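Local coordinates for protein phosphodiesterase (Salpingoeca rosetta, PDB 7D7P) that belongs to the HD-type phosphodiesterase family, an all-helical enzyme fold that here holds a zinc ion and a magnesium ion in its interior, at residues A[114-119]-A[141-146]; A[52-57]-A[120-125]. All blocks are in the same frame, centred on the assembly; numbering follows the deposited sequence.

Contact 1. Residues A[114-119]-A[141-146]. With ZN (zinc ion), chain G.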
loop_
_atom_site.group_PDB
_atom_site.type_symbol
_atom_site.label_atom_id
_atom_site.label_comp_id
_atom_site.label_asym_id
_atom_site.label_seq_id
_atom_site.Cartn_x
_atom_site.Cartn_y
_atom_site.Cartn_z
ATOM N N MET A 114 11.125 5.839 -25.411
ATOM C CA MET A 114 10.141 5.130 -24.596
ATOM C C MET A 114 8.960 6.028 -24.243
ATOM O O MET A 114 7.805 5.587 -24.268
ATOM C CB MET A 114 10.800 4.602 -23.320
ATOM C CG MET A 114 11.653 3.362 -23.522
ATOM S SD MET A 114 10.647 1.886 -23.732
ATOM C CE MET A 114 10.415 1.370 -22.029
ATOM N N VAL A 115 9.229 7.289 -23.903
ATOM C CA VAL A 115 8.146 8.196 -23.541
ATOM C C VAL A 115 7.360 8.608 -24.780
ATOM O O VAL A 115 6.135 8.773 -24.729
ATOM C CB VAL A 115 8.707 9.411 -22.778
ATOM C CG1 VAL A 115 7.616 10.442 -22.509
ATOM C CG2 VAL A 115 9.333 8.952 -21.475
ATOM N N LEU A 116 8.045 8.767 -25.916
ATOM C CA LEU A 116 7.343 9.053 -27.162
ATOM C C LEU A 116 6.412 7.906 -27.538
ATOM O O LEU A 116 5.240 8.124 -27.863
ATOM C CB LEU A 116 8.343 9.322 -28.289
ATOM C CG LEU A 116 7.717 9.312 -29.689
ATOM C CD1 LEU A 116 6.766 10.487 -29.864
ATOM C CD2 LEU A 116 8.779 9.313 -30.780
ATOM N N HIS A 117 6.921 6.672 -27.493
ATOM C CA HIS A 117 6.109 5.526 -27.889
ATOM C C HIS A 117 4.953 5.299 -26.922
ATOM O O HIS A 117 3.836 4.978 -27.346
ATOM C CB HIS A 117 6.980 4.274 -27.988
ATOM C CG HIS A 117 6.252 3.074 -28.505
ATOM N ND1 HIS A 117 5.596 2.187 -27.678
ATOM C CD2 HIS A 117 6.070 2.616 -29.767
ATOM C CE1 HIS A 117 5.043 1.234 -28.408
ATOM N NE2 HIS A 117 5.316 1.472 -29.678
ATOM N N THR A 118 5.202 5.454 -25.621
ATOM C CA THR A 118 4.137 5.276 -24.638
ATOM C C THR A 118 3.083 6.371 -24.765
ATOM O O THR A 118 1.890 6.116 -24.564
ATOM C CB THR A 118 4.728 5.250 -23.228
ATOM O OG1 THR A 118 5.779 4.275 -23.172
ATOM C CG2 THR A 118 3.659 4.904 -22.194
ATOM N N THR A 119 3.506 7.596 -25.094
ATOM C CA THR A 119 2.546 8.662 -25.363
ATOM C C THR A 119 1.692 8.328 -26.578
ATOM O O THR A 119 0.485 8.597 -26.596
ATOM C CB THR A 119 3.275 9.991 -25.572
ATOM O OG1 THR A 119 4.020 10.323 -24.393
ATOM C CG2 THR A 119 2.282 11.111 -25.870
ATOM N N ILE A 141 6.367 15.963 -30.079
ATOM C CA ILE A 141 7.590 16.739 -29.887
ATOM C C ILE A 141 7.931 16.842 -28.405
ATOM O O ILE A 141 9.090 16.676 -28.009
ATOM C CB ILE A 141 7.446 18.130 -30.533
ATOM C CG1 ILE A 141 7.263 18.002 -32.047
ATOM C CG2 ILE A 141 8.650 19.004 -30.203
ATOM C CD1 ILE A 141 6.907 19.309 -32.732
ATOM N N ALA A 142 6.928 17.111 -27.564
ATOM C CA ALA A 142 7.180 17.267 -26.135
ATOM C C ALA A 142 7.717 15.982 -25.519
ATOM O O ALA A 142 8.635 16.021 -24.691
ATOM C CB ALA A 142 5.901 17.705 -25.422
ATOM N N ALA A 143 7.156 14.833 -25.908
ATOM C CA ALA A 143 7.581 13.562 -25.323
ATOM C C ALA A 143 9.039 13.261 -25.649
ATOM O O ALA A 143 9.797 12.806 -24.783
ATOM C CB ALA A 143 6.679 12.429 -25.814
ATOM N N LEU A 144 9.450 13.508 -26.892
ATOM C CA LEU A 144 10.826 13.221 -27.284
ATOM C C LEU A 144 11.805 14.234 -26.704
ATOM O O LEU A 144 12.981 13.911 -26.501
ATOM C CB LEU A 144 10.932 13.196 -28.808
ATOM C CG LEU A 144 11.913 12.230 -29.465
ATOM C CD1 LEU A 144 11.882 10.856 -28.816
ATOM C CD2 LEU A 144 11.572 12.127 -30.936
ATOM N N SER A 145 11.340 15.448 -26.420
ATOM C CA SER A 145 12.186 16.542 -25.964
ATOM C C SER A 145 12.159 16.739 -24.454
ATOM O O SER A 145 12.838 17.638 -23.951
ATOM C CB SER A 145 11.754 17.849 -26.642
ATOM O OG SER A 145 11.781 17.740 -28.055
ATOM N N HIS A 146 11.402 15.921 -23.719
ATOM C CA HIS A 146 11.056 16.264 -22.342
ATOM C C HIS A 146 12.232 16.171 -21.375
ATOM O O HIS A 146 12.143 16.721 -20.274
ATOM C CB HIS A 146 9.916 15.373 -21.849
ATOM C CG HIS A 146 10.368 14.039 -21.352
ATOM N ND1 HIS A 146 10.679 12.996 -22.198
ATOM C CD2 HIS A 146 10.573 13.578 -20.095
ATOM C CE1 HIS A 146 11.051 11.949 -21.483
ATOM N NE2 HIS A 146 10.994 12.276 -20.205
HETATM ZN ZN ZN G . 11.696 11.513 -18.266
HETATM O O HOH W 1 11.096 13.537 -16.943
HETATM O O HOH W 2 12.410 10.713 -16.145
#
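The carbonyl oxygen of Val115 is gripped by two donors of Thr119: the backbone N and the hydroxyl OG1 reach it from opposite faces of the carbonyl plane, with OG1 2.6 Å from Val115 O. OG1 is anti to the carbonyl carbon of Thr119 (chi1 -60°), and this turns the hydroxyl back along its own helix, where Ala143 CB packs 3.7 Å from Thr119 OG1. The setting is a near-antiparallel helix pair in the all-helical HD-type phosphodiesterase fold: the axes of 114-119 and 141-145 approach to 7.8 Å at an angle of 151°. Ala143 illustrates how a small residue permits such closeness, its CB lying 3.7 Å from Leu116 CA at the heart of the interface. Beside it, the side chains of Leu116 and Leu144 cross obliquely, Leu144 CD1 lying 3.9 Å from Leu116 CB. No hydrogen bond joins the two segments, so apolar packing carries the contact.

At the metal end, CG of His146 sits between the backbone N and the carbonyl carbon (chi1 83°). The ring beyond it is held from two ends: ND1 donates to Ala143 O at 2.7 Å, making that carbonyl a second-shell anchor, while NE2 binds zinc. His111, Asp147 and Asp260 supply the other protein ligands, and two waters also bind the ion. Helix 245-260 adds Leu256 against Val115 and Thr119. Val115 meets the imidazole tip to tip, its CG2 3.5 Å from His146 CE1.

Contact 2. Residues A[52-57]-A[120-125]; sequences FTWDFD and YLLLTS
The rings of Phe52 and Trp54 each lay one face on Leu121: CD2 sits over the centre of the Phe52 ring, 3.6 Å from its centroid, while CD1 and CB lie over a face of Trp54. Tyr120 OH and Ser125 OG lie at the edge of the Phe52 ring, and Leu122 CD2 is at the edge of the indole. The CH-pi contacts of Leu121 CD2 with Phe52 and of Leu121 CB with Trp54 fasten a loop to helix 109-126, a loop that folds through an ST turn and a type I beta turn from Thr53 to Phe56. In the ST turn Thr53 OG1 accepts from Asp55 N.

Leu121 CB stands 3.9 Å from the centroid of the Trp54 six-membered ring, and the two side chains slide past each other in opposite directions. CD1 is offset toward the indole rim and also touches Thr53 O. Phe52 CG is anti to the backbone N (chi1 -158°); the ring beyond it turns an edge to the face of Tyr120 in an offset edge-to-face pair, centroids 5.9 Å apart and planes at 71°. Farther along the helix, Thr124 meets the phenyl ring tip to tip, its CG2 3.6 Å from Phe52 CE2.

Phe336 packs edge-to-face with Trp54, and Lys266 NZ hydrogen-bonds to the carbonyl oxygens of Trp54 and Phe56. Two hydroxyls bond back into the helix: Thr124 OG1 donates to Tyr120 O at 2.7 Å. Ser125 OG likewise donates to Leu121 O, yet still rests 3.7 Å from Trp54 CZ2.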
loop_
_atom_site.group_PDB
_atom_site.type_symbol
_atom_site.label_atom_id
_atom_site.label_comp_id
_atom_site.label_asym_id
_atom_site.label_seq_id
_atom_site.Cartn_x
_atom_site.Cartn_y
_atom_site.Cartn_z
ATOM N N PHE A 52 1.881 -0.950 -32.478
ATOM C CA PHE A 52 1.056 -0.855 -31.274
ATOM C C PHE A 52 1.325 -2.067 -30.390
ATOM O O PHE A 52 0.725 -3.131 -30.551
ATOM C CB PHE A 52 -0.419 -0.748 -31.640
ATOM C CG PHE A 52 -1.268 -0.129 -30.564
ATOM C CD1 PHE A 52 -1.856 -0.914 -29.588
ATOM C CD2 PHE A 52 -1.470 1.239 -30.527
ATOM C CE1 PHE A 52 -2.633 -0.347 -28.593
ATOM C CE2 PHE A 52 -2.246 1.813 -29.537
ATOM C CZ PHE A 52 -2.828 1.020 -28.569
ATOM N N THR A 53 2.238 -1.903 -29.434
ATOM C CA THR A 53 2.543 -2.966 -28.481
ATOM C C THR A 53 3.000 -2.338 -27.172
ATOM O O THR A 53 3.947 -1.546 -27.155
ATOM C CB THR A 53 3.610 -3.925 -29.028
ATOM O OG1 THR A 53 4.122 -4.738 -27.963
ATOM C CG2 THR A 53 4.756 -3.161 -29.682
ATOM N N TRP A 54 2.317 -2.687 -26.081
ATOM C CA TRP A 54 2.663 -2.170 -24.764
ATOM C C TRP A 54 3.935 -2.791 -24.201
ATOM O O TRP A 54 4.444 -2.305 -23.185
ATOM C CB TRP A 54 1.499 -2.393 -23.795
ATOM C CG TRP A 54 0.293 -1.558 -24.108
ATOM C CD1 TRP A 54 -0.728 -1.875 -24.956
ATOM C CD2 TRP A 54 -0.016 -0.263 -23.578
ATOM N NE1 TRP A 54 -1.654 -0.859 -24.986
ATOM C CE2 TRP A 54 -1.239 0.143 -24.149
ATOM C CE3 TRP A 54 0.626 0.596 -22.679
ATOM C CZ2 TRP A 54 -1.834 1.368 -23.848
ATOM C CZ3 TRP A 54 0.033 1.810 -22.380
ATOM C CH2 TRP A 54 -1.184 2.184 -22.963
ATOM N N ASP A 55 4.456 -3.841 -24.830
ATOM C CA ASP A 55 5.690 -4.488 -24.405
ATOM C C ASP A 55 6.933 -3.835 -24.997
ATOM O O ASP A 55 8.038 -4.358 -24.808
ATOM C CB ASP A 55 5.662 -5.971 -24.781
ATOM C CG ASP A 55 4.692 -6.774 -23.932
ATOM O OD1 ASP A 55 4.031 -6.184 -23.050
ATOM O OD2 ASP A 55 4.592 -8.000 -24.152
ATOM N N PHE A 56 6.780 -2.713 -25.697
ATOM C CA PHE A 56 7.914 -2.071 -26.353
ATOM C C PHE A 56 8.964 -1.640 -25.336
ATOM O O PHE A 56 8.643 -1.053 -24.298
ATOM C CB PHE A 56 7.436 -0.864 -27.165
ATOM C CG PHE A 56 8.551 -0.012 -27.703
ATOM C CD1 PHE A 56 9.231 -0.381 -28.852
ATOM C CD2 PHE A 56 8.922 1.156 -27.056
ATOM C CE1 PHE A 56 10.258 0.402 -29.348
ATOM C CE2 PHE A 56 9.949 1.942 -27.547
ATOM C CZ PHE A 56 10.619 1.562 -28.695
ATOM N N ASP A 57 10.226 -1.934 -25.645
ATOM C CA ASP A 57 11.354 -1.557 -24.802
ATOM C C ASP A 57 12.493 -1.105 -25.703
ATOM O O ASP A 57 12.986 -1.886 -26.523
ATOM C CB ASP A 57 11.795 -2.723 -23.910
ATOM C CG ASP A 57 12.722 -2.283 -22.793
ATOM O OD1 ASP A 57 13.129 -1.103 -22.786
ATOM O OD2 ASP A 57 13.037 -3.114 -21.918
ATOM N N TYR A 120 2.304 7.730 -27.601
ATOM C CA TYR A 120 1.553 7.303 -28.775
ATOM C C TYR A 120 0.533 6.227 -28.414
ATOM O O TYR A 120 -0.574 6.201 -28.962
ATOM C CB TYR A 120 2.529 6.817 -29.847
ATOM C CG TYR A 120 2.057 5.656 -30.690
ATOM C CD1 TYR A 120 1.232 5.859 -31.789
ATOM C CD2 TYR A 120 2.469 4.359 -30.409
ATOM C CE1 TYR A 120 0.813 4.801 -32.571
ATOM C CE2 TYR A 120 2.053 3.298 -31.184
ATOM C CZ TYR A 120 1.228 3.522 -32.264
ATOM O OH TYR A 120 0.818 2.460 -33.040
ATOM N N LEU A 121 0.882 5.340 -27.477
ATOM C CA LEU A 121 -0.069 4.321 -27.042
ATOM C C LEU A 121 -1.210 4.938 -26.241
ATOM O O LEU A 121 -2.377 4.574 -26.431
ATOM C CB LEU A 121 0.642 3.249 -26.214
ATOM C CG LEU A 121 1.691 2.372 -26.904
ATOM C CD1 LEU A 121 2.431 1.529 -25.876
ATOM C CD2 LEU A 121 1.056 1.485 -27.966
ATOM N N LEU A 122 -0.893 5.879 -25.347
ATOM C CA LEU A 122 -1.914 6.457 -24.478
ATOM C C LEU A 122 -2.893 7.323 -25.263
ATOM O O LEU A 122 -4.107 7.257 -25.035
ATOM C CB LEU A 122 -1.251 7.269 -23.365
ATOM C CG LEU A 122 -0.505 6.470 -22.292
ATOM C CD1 LEU A 122 0.397 7.382 -21.476
ATOM C CD2 LEU A 122 -1.486 5.741 -21.389
ATOM N N LEU A 123 -2.387 8.144 -26.189
ATOM C CA LEU A 123 -3.268 9.022 -26.954
ATOM C C LEU A 123 -4.162 8.223 -27.893
ATOM O O LEU A 123 -5.335 8.563 -28.081
ATOM C CB LEU A 123 -2.447 10.041 -27.743
ATOM C CG LEU A 123 -1.619 11.054 -26.952
ATOM C CD1 LEU A 123 -0.870 11.967 -27.909
ATOM C CD2 LEU A 123 -2.492 11.860 -25.997
ATOM N N THR A 124 -3.622 7.162 -28.497
ATOM C CA THR A 124 -4.434 6.306 -29.350
ATOM C C THR A 124 -5.552 5.638 -28.559
ATOM O O THR A 124 -6.645 5.415 -29.092
ATOM C CB THR A 124 -3.552 5.252 -30.026
ATOM O OG1 THR A 124 -2.513 5.903 -30.768
ATOM C CG2 THR A 124 -4.368 4.382 -30.969
ATOM N N SER A 125 -5.309 5.343 -27.282
ATOM C CA SER A 125 -6.284 4.605 -26.488
ATOM C C SER A 125 -7.436 5.485 -26.010
ATOM O O SER A 125 -8.581 5.025 -25.964
ATOM C CB SER A 125 -5.593 3.939 -25.295
ATOM O OG SER A 125 -4.549 3.083 -25.725
#

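Helix 109-126 is common to both contacts and shows how one helix can serve different neighbours along its length. Contact 1 is wholly buried, its centre about 6 Å from that of the chain, and joins helix to helix through aliphatic side chains beside a metal ligand. Contact 2, its centre about 13 Å from that of the chain and partly buried, lays an irregular loop on the helix and relies on aromatic rings. Neither has a hydrogen bond between its segments. The two meet at His117 and Met114: His117 CE1 packs 3.2 Å from Thr53 O, its ring stacks with Phe56, and Met114 SD touches Phe56 O.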